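Local coordinates for nucleoside diphosphate kinase (Encephalitozoon cuniculi, PDB 3MPD), which probably transfers the gamma phosphate of ATP to nucleoside diphosphates through a phosphohistidine intermediate, making nucleoside triphosphates other than ATP, at residues K45-Y53 with F62-M70; K90-Q98 with I105-N116. All coordinates share one frame; numbering follows the deposited sequence.

Contact 1: K45-Y53 with F62-M70; sequences KREVLETHY and FSEMVEDMM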
# COMPACT_ATOMS: atom_id res chain seq x y z
N LYS A 45 14.70 5.80 -9.87
CA LYS A 45 15.96 6.33 -10.38
C LYS A 45 16.29 5.69 -11.75
O LYS A 45 16.03 4.50 -11.97
CB LYS A 45 17.09 6.06 -9.38
CG LYS A 45 17.03 6.88 -8.08
CD LYS A 45 17.10 8.37 -8.37
CE LYS A 45 17.92 9.10 -7.33
NZ LYS A 45 18.59 10.29 -7.94
N ARG A 46 16.85 6.48 -12.66
CA ARG A 46 17.19 5.95 -13.99
C ARG A 46 18.01 4.64 -13.94
O ARG A 46 17.69 3.68 -14.65
CB ARG A 46 17.92 7.01 -14.80
CG ARG A 46 18.43 6.50 -16.14
CD ARG A 46 19.23 7.60 -16.83
NE ARG A 46 18.34 8.70 -17.19
CZ ARG A 46 17.50 8.68 -18.22
NH1 ARG A 46 17.44 7.63 -19.03
NH2 ARG A 46 16.73 9.74 -18.45
N GLU A 47 19.02 4.61 -13.08
CA GLU A 47 19.94 3.48 -12.97
C GLU A 47 19.21 2.22 -12.50
O GLU A 47 19.44 1.14 -13.04
CB GLU A 47 21.10 3.79 -12.00
CG GLU A 47 21.61 5.23 -12.06
CD GLU A 47 20.78 6.20 -11.20
OE1 GLU A 47 19.98 6.98 -11.78
OE2 GLU A 47 20.94 6.19 -9.94
N VAL A 48 18.36 2.36 -11.48
CA VAL A 48 17.55 1.23 -11.04
C VAL A 48 16.64 0.67 -12.15
O VAL A 48 16.55 -0.55 -12.31
CB VAL A 48 16.76 1.54 -9.74
CG1 VAL A 48 15.80 2.69 -9.93
CG2 VAL A 48 15.97 0.31 -9.27
N LEU A 49 15.99 1.54 -12.92
CA LEU A 49 15.13 1.09 -14.04
C LEU A 49 15.89 0.31 -15.11
O LEU A 49 15.41 -0.72 -15.59
CB LEU A 49 14.40 2.28 -14.67
CG LEU A 49 13.27 2.84 -13.81
CD1 LEU A 49 12.80 4.15 -14.39
CD2 LEU A 49 12.12 1.85 -13.66
N GLU A 50 17.09 0.79 -15.44
CA GLU A 50 17.99 0.13 -16.40
C GLU A 50 18.42 -1.26 -15.93
O GLU A 50 18.57 -2.18 -16.74
CB GLU A 50 19.21 1.04 -16.70
CG GLU A 50 18.79 2.33 -17.44
CD GLU A 50 19.90 3.35 -17.68
OE1 GLU A 50 21.02 3.21 -17.15
OE2 GLU A 50 19.61 4.32 -18.42
N THR A 51 18.62 -1.42 -14.62
CA THR A 51 18.90 -2.74 -14.04
C THR A 51 17.65 -3.62 -14.06
O THR A 51 17.71 -4.77 -14.50
CB THR A 51 19.39 -2.60 -12.59
OG1 THR A 51 20.48 -1.68 -12.56
CG2 THR A 51 19.83 -3.96 -12.02
N HIS A 52 16.53 -3.09 -13.58
CA HIS A 52 15.23 -3.79 -13.62
C HIS A 52 14.91 -4.32 -15.02
O HIS A 52 14.50 -5.47 -15.17
CB HIS A 52 14.10 -2.87 -13.12
CG HIS A 52 12.75 -3.53 -13.09
ND1 HIS A 52 12.21 -4.08 -11.94
CD2 HIS A 52 11.83 -3.73 -14.06
CE1 HIS A 52 11.02 -4.58 -12.21
NE2 HIS A 52 10.77 -4.39 -13.50
N TYR A 53 15.12 -3.49 -16.03
CA TYR A 53 14.80 -3.86 -17.41
C TYR A 53 16.03 -4.20 -18.28
O TYR A 53 15.97 -4.03 -19.50
CB TYR A 53 13.94 -2.75 -18.08
CG TYR A 53 12.53 -2.62 -17.52
CD1 TYR A 53 11.57 -3.64 -17.70
CD2 TYR A 53 12.15 -1.48 -16.80
CE1 TYR A 53 10.25 -3.52 -17.17
CE2 TYR A 53 10.83 -1.34 -16.27
CZ TYR A 53 9.89 -2.36 -16.47
OH TYR A 53 8.62 -2.23 -15.93
N PHE A 62 14.03 1.36 -25.98
CA PHE A 62 14.41 1.09 -24.59
C PHE A 62 14.44 2.37 -23.74
O PHE A 62 13.89 2.42 -22.64
CB PHE A 62 15.78 0.38 -24.55
CG PHE A 62 16.31 0.16 -23.15
CD1 PHE A 62 15.65 -0.70 -22.27
CD2 PHE A 62 17.50 0.77 -22.73
CE1 PHE A 62 16.16 -0.92 -20.97
CE2 PHE A 62 18.01 0.56 -21.43
CZ PHE A 62 17.33 -0.29 -20.56
N SER A 63 15.12 3.40 -24.24
CA SER A 63 15.17 4.70 -23.58
C SER A 63 13.77 5.29 -23.25
O SER A 63 13.51 5.72 -22.12
CB SER A 63 15.99 5.66 -24.43
OG SER A 63 16.10 6.91 -23.78
N GLU A 64 12.87 5.29 -24.24
CA GLU A 64 11.50 5.74 -24.04
C GLU A 64 10.80 4.89 -22.96
O GLU A 64 10.17 5.45 -22.09
CB GLU A 64 10.70 5.72 -25.34
CG GLU A 64 11.03 6.83 -26.37
CD GLU A 64 12.31 6.58 -27.18
OE1 GLU A 64 13.03 5.58 -26.95
OE2 GLU A 64 12.60 7.41 -28.08
N MET A 65 10.96 3.56 -23.00
CA MET A 65 10.32 2.67 -21.99
C MET A 65 10.83 3.04 -20.59
O MET A 65 10.06 3.11 -19.64
CB MET A 65 10.57 1.17 -22.28
CG MET A 65 10.11 0.66 -23.66
SD MET A 65 9.99 -1.17 -23.91
CE MET A 65 11.62 -1.70 -24.44
N VAL A 66 12.13 3.29 -20.46
CA VAL A 66 12.68 3.73 -19.17
C VAL A 66 12.12 5.11 -18.74
O VAL A 66 11.75 5.32 -17.57
CB VAL A 66 14.24 3.72 -19.18
CG1 VAL A 66 14.82 4.40 -17.92
CG2 VAL A 66 14.76 2.29 -19.33
N GLU A 67 12.06 6.03 -19.70
CA GLU A 67 11.58 7.39 -19.46
C GLU A 67 10.16 7.39 -18.92
O GLU A 67 9.85 8.12 -17.98
CB GLU A 67 11.61 8.19 -20.76
CG GLU A 67 12.29 9.56 -20.66
CD GLU A 67 13.82 9.46 -20.65
OE1 GLU A 67 14.47 9.79 -21.69
OE2 GLU A 67 14.36 9.06 -19.60
N ASP A 68 9.30 6.57 -19.54
CA ASP A 68 7.92 6.39 -19.11
C ASP A 68 7.82 5.95 -17.65
O ASP A 68 6.87 6.32 -16.95
CB ASP A 68 7.20 5.34 -19.99
CG ASP A 68 6.83 5.87 -21.39
OD1 ASP A 68 6.81 7.11 -21.62
OD2 ASP A 68 6.55 5.02 -22.27
N MET A 69 8.78 5.16 -17.19
CA MET A 69 8.74 4.66 -15.81
C MET A 69 9.29 5.70 -14.84
O MET A 69 9.19 5.52 -13.64
CB MET A 69 9.46 3.31 -15.68
CG MET A 69 8.65 2.13 -16.19
SD MET A 69 7.19 1.87 -15.16
CE MET A 69 7.96 1.30 -13.65
N MET A 70 9.85 6.79 -15.37
CA MET A 70 10.42 7.84 -14.53
C MET A 70 9.50 9.05 -14.28
O MET A 70 9.89 9.99 -13.58
CB MET A 70 11.76 8.31 -15.11
CG MET A 70 12.98 7.68 -14.46
SD MET A 70 14.30 7.77 -15.65
CE MET A 70 14.75 9.51 -15.62

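Contact 2: K90-Q98 with I105-N116; sequences KLIGETNPQ and IRGDYGVSTGKN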
# COMPACT_ATOMS: atom_id res chain seq x y z
N LYS A 90 -1.22 -14.02 -14.05
CA LYS A 90 -2.59 -14.29 -14.54
C LYS A 90 -3.56 -13.15 -14.19
O LYS A 90 -4.42 -12.79 -14.99
CB LYS A 90 -3.14 -15.60 -13.99
CG LYS A 90 -4.54 -15.93 -14.49
CD LYS A 90 -4.70 -17.42 -14.62
CE LYS A 90 -5.92 -17.74 -15.49
NZ LYS A 90 -6.24 -19.18 -15.51
N LEU A 91 -3.44 -12.61 -12.98
CA LEU A 91 -4.29 -11.48 -12.58
C LEU A 91 -4.04 -10.20 -13.42
O LEU A 91 -4.95 -9.37 -13.63
CB LEU A 91 -4.04 -11.14 -11.13
CG LEU A 91 -4.41 -12.13 -10.02
CD1 LEU A 91 -3.93 -11.51 -8.68
CD2 LEU A 91 -5.90 -12.41 -9.97
N ILE A 92 -2.79 -10.04 -13.85
CA ILE A 92 -2.34 -8.86 -14.57
C ILE A 92 -2.75 -8.91 -16.04
O ILE A 92 -3.27 -7.92 -16.57
CB ILE A 92 -0.83 -8.65 -14.39
CG1 ILE A 92 -0.56 -8.13 -12.96
CG2 ILE A 92 -0.26 -7.64 -15.46
CD1 ILE A 92 0.96 -8.25 -12.50
N GLY A 93 -2.55 -10.05 -16.71
CA GLY A 93 -2.93 -10.16 -18.13
C GLY A 93 -1.73 -9.89 -19.03
O GLY A 93 -0.68 -9.43 -18.56
N GLU A 94 -1.89 -10.20 -20.30
CA GLU A 94 -0.89 -10.00 -21.37
C GLU A 94 -0.25 -8.61 -21.43
O GLU A 94 -0.90 -7.61 -21.15
CB GLU A 94 -1.52 -10.28 -22.75
CG GLU A 94 -1.05 -11.60 -23.34
CD GLU A 94 -1.75 -12.79 -22.72
OE1 GLU A 94 -1.20 -13.91 -22.82
OE2 GLU A 94 -2.85 -12.61 -22.15
N THR A 95 1.01 -8.57 -21.83
CA THR A 95 1.72 -7.33 -21.96
C THR A 95 0.88 -6.24 -22.66
O THR A 95 0.75 -5.13 -22.15
CB THR A 95 3.03 -7.55 -22.73
OG1 THR A 95 3.85 -8.44 -21.97
CG2 THR A 95 3.77 -6.23 -22.97
N ASN A 96 0.32 -6.57 -23.82
CA ASN A 96 -0.53 -5.65 -24.56
C ASN A 96 -1.97 -5.76 -24.03
O ASN A 96 -2.61 -6.81 -24.18
CB ASN A 96 -0.45 -5.95 -26.07
CG ASN A 96 -1.20 -4.91 -26.92
OD1 ASN A 96 -2.04 -4.18 -26.41
ND2 ASN A 96 -0.89 -4.85 -28.21
N PRO A 97 -2.49 -4.66 -23.44
CA PRO A 97 -3.87 -4.73 -22.90
C PRO A 97 -4.93 -5.11 -23.93
O PRO A 97 -5.95 -5.70 -23.53
CB PRO A 97 -4.11 -3.30 -22.36
CG PRO A 97 -2.70 -2.77 -22.07
CD PRO A 97 -1.88 -3.34 -23.22
N GLN A 98 -4.72 -4.83 -25.22
CA GLN A 98 -5.70 -5.29 -26.26
C GLN A 98 -5.78 -6.81 -26.32
O GLN A 98 -6.80 -7.38 -26.71
CB GLN A 98 -5.36 -4.82 -27.70
CG GLN A 98 -4.78 -3.47 -27.93
CD GLN A 98 -4.32 -3.26 -29.40
OE1 GLN A 98 -3.13 -3.41 -29.74
NE2 GLN A 98 -5.28 -2.93 -30.28
N ILE A 105 -6.30 -7.04 -14.88
CA ILE A 105 -5.97 -5.65 -14.64
C ILE A 105 -5.75 -4.89 -15.95
O ILE A 105 -6.31 -3.83 -16.14
CB ILE A 105 -4.74 -5.56 -13.72
CG1 ILE A 105 -5.15 -6.01 -12.30
CG2 ILE A 105 -4.23 -4.13 -13.65
CD1 ILE A 105 -3.93 -6.28 -11.38
N ARG A 106 -4.92 -5.44 -16.84
CA ARG A 106 -4.66 -4.78 -18.13
C ARG A 106 -5.87 -4.82 -19.05
O ARG A 106 -6.16 -3.86 -19.75
CB ARG A 106 -3.44 -5.40 -18.83
CG ARG A 106 -2.14 -5.05 -18.07
CD ARG A 106 -0.92 -5.82 -18.57
NE ARG A 106 0.31 -5.35 -17.91
CZ ARG A 106 1.43 -6.07 -17.88
NH1 ARG A 106 1.45 -7.26 -18.46
NH2 ARG A 106 2.51 -5.62 -17.28
N GLY A 107 -6.60 -5.94 -19.04
CA GLY A 107 -7.82 -6.01 -19.84
C GLY A 107 -8.90 -4.99 -19.46
O GLY A 107 -9.64 -4.51 -20.32
N ASP A 108 -9.03 -4.73 -18.16
CA ASP A 108 -10.11 -3.85 -17.65
C ASP A 108 -9.74 -2.35 -17.67
O ASP A 108 -10.61 -1.50 -17.84
CB ASP A 108 -10.49 -4.25 -16.21
CG ASP A 108 -11.22 -5.61 -16.14
OD1 ASP A 108 -11.75 -6.12 -17.16
OD2 ASP A 108 -11.26 -6.16 -15.04
N TYR A 109 -8.46 -2.04 -17.49
CA TYR A 109 -8.04 -0.63 -17.29
C TYR A 109 -7.03 -0.14 -18.31
O TYR A 109 -6.85 1.05 -18.50
CB TYR A 109 -7.42 -0.44 -15.87
CG TYR A 109 -8.24 -1.00 -14.72
CD1 TYR A 109 -9.56 -0.63 -14.54
CD2 TYR A 109 -7.68 -1.87 -13.79
CE1 TYR A 109 -10.36 -1.16 -13.50
CE2 TYR A 109 -8.46 -2.39 -12.69
CZ TYR A 109 -9.80 -2.02 -12.57
OH TYR A 109 -10.60 -2.52 -11.55
N GLY A 110 -6.32 -1.08 -18.95
CA GLY A 110 -5.19 -0.71 -19.80
C GLY A 110 -5.57 -0.44 -21.24
O GLY A 110 -6.49 -1.07 -21.80
N VAL A 111 -4.86 0.50 -21.85
CA VAL A 111 -5.03 0.73 -23.29
C VAL A 111 -3.75 0.47 -24.11
O VAL A 111 -3.80 -0.20 -25.16
CB VAL A 111 -5.69 2.11 -23.59
CG1 VAL A 111 -5.71 2.40 -25.11
CG2 VAL A 111 -7.09 2.14 -23.06
N SER A 112 -2.62 1.00 -23.67
CA SER A 112 -1.37 0.83 -24.43
C SER A 112 -0.36 -0.11 -23.75
O SER A 112 -0.41 -0.34 -22.54
CB SER A 112 -0.74 2.21 -24.69
OG SER A 112 -0.32 2.74 -23.45
N THR A 113 0.57 -0.64 -24.55
CA THR A 113 1.65 -1.49 -24.03
C THR A 113 2.61 -0.76 -23.09
O THR A 113 3.14 -1.38 -22.16
CB THR A 113 2.45 -2.17 -25.15
OG1 THR A 113 3.13 -1.19 -25.97
CG2 THR A 113 1.51 -2.97 -26.00
N GLY A 114 2.82 0.54 -23.33
CA GLY A 114 3.71 1.37 -22.48
C GLY A 114 3.08 1.80 -21.15
O GLY A 114 3.75 1.92 -20.13
N LYS A 115 1.76 2.01 -21.16
CA LYS A 115 1.05 2.36 -19.94
C LYS A 115 0.11 1.25 -19.57
O LYS A 115 -1.11 1.42 -19.50
CB LYS A 115 0.36 3.70 -20.14
CG LYS A 115 1.46 4.77 -20.20
CD LYS A 115 1.05 5.97 -20.93
CE LYS A 115 2.32 6.76 -21.28
NZ LYS A 115 2.22 8.07 -20.67
N ASN A 116 0.70 0.08 -19.35
CA ASN A 116 -0.09 -1.11 -19.10
C ASN A 116 -0.19 -1.38 -17.59
O ASN A 116 -0.20 -2.51 -17.19
CB ASN A 116 0.47 -2.29 -19.88
CG ASN A 116 1.87 -2.69 -19.44
OD1 ASN A 116 2.52 -2.03 -18.61
ND2 ASN A 116 2.33 -3.81 -19.98
O HOH W 1 4.06 -8.47 -19.30
O HOH W 2 -2.24 -1.34 -26.83

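Contact 1: K45-Y53 with F62-M70
The guanidinium of Arg-46 has Met-70 over one face and Glu-67 at its edge. Met-70 brings its thioether across the group, with SD above the centre and CE 3.5 Å from Arg-46 NH2. Near the edge, Glu-67 OE2 accepts from Arg-46 NH2 at 2.7 Å on its syn side; the bond is bent, each partner stands somewhat out of the other's plane, and the two planes are turned 77° apart. Extended through chi1 and chi2, the Arg-46 chain bends at chi3 (-66°), which brings the guanidinium over to Glu-67. The ring of Phe-62 has Val-66 CG2 3.8 Å above one face, displaced toward the rim, and its CZ points edge-on at Glu-50 CA, 4.2 Å away. Its CE1 also lies 3.4 Å from the carbonyl O of Tyr-53, approaching obliquely. One face of the Tyr-53 ring is occupied by His-52 CD2 of the preceding residue, while Met-69 CG meets Tyr-53 CE2 obliquely.

Between these groups Leu-49 points at the second helix and divides its two methyls: CD2 meets Met-69 CB at 3.6 Å, and CD1 meets Met-70 CG at 3.5 Å. Its CB rests on Val-66 CG1. The axes of helices 46-52 and 62-69 approach to 9.8 Å and run at 124° to each other, forming the helical hairpin that in this family flanks the nucleotide cleft. Behind it Trp-134 touches Leu-49, its NE1 hydrogen-bonded to His-52 ND1; His-52 also meets the probable phosphohistidine His-119 edge-to-face.

The hairpin is therefore joined mainly by aliphatic, thioether and aromatic contacts. The one salt bridge across it lies at the margin, where Arg-46 NH1 has a long, weaker pairing with Glu-50 OE2 and solvent probably weakens the attraction.

Contact 2: K90-Q98 with I105-N116
Pro-97 and Arg-106 fill the tight part of this contact. The proline ring is pressed into the turn after helix 105-109, its CB 3.3 Å from Gly-110 O and its CG 3.4 Å from Ser-112 O. The extended chain of Arg-106 (chi2 170°) runs beside Ile-92, whose CG2 lies over the guanidinium centre, 3.3 Å from CZ. On the opposite face are Thr-95 O and Asn-116 ND2. Arg-106 NE donates in plane to a lone pair of Asn-116 O, NH2 goes to Ile-118 O, and NH1 makes a weak bond to Gly-93 O. Asn-116 ND2 in turn gives a straight bond to Thr-95 O (3.0 Å, 172°), while its OD1 accepts from Lys-13. Backbone bonds from Ile-105 N to Leu-91 O and from Arg-106 N to Ile-92 O join the two helices.

The two segments form much of the Kpn loop of nucleoside diphosphate kinases, and Thr-95, Arg-106 and Asn-116 are probable ATP ligands.

The solvent side is looser. Water 1 links Arg-106 NH1 to Thr-95 OG1. Farther out, the Thr-113 methyl CG2 leans on the amide of Asn-96, 3.5 Å from CG. Asn-96 OD1 closes an Asx turn with Gln-98 N and also accepts from water 2, which donates to Val-111 O at 2.6 Å as well.

From the N terminus, the chain runs through strand 7-12, helices 14-18 and 22-32 and strand 35-42 before reaching contact 1, which closes the loop of eight residues between its segments. It then returns to the sheet as strand 74-80, continues through helix 84-92 and enters contact 2, which closes a six-residue loop and joins the end of that helix to the segment leading into strand 118-120. The two contacts are in series, neither nested nor crossed. The centres of contact 1 and contact 2 are 19 Å apart, and the two do not touch. Lys-13, just after strand 7-12, meets side chains of both, consistent with their bordering the probable ATP site near the probable phosphohistidine His-119.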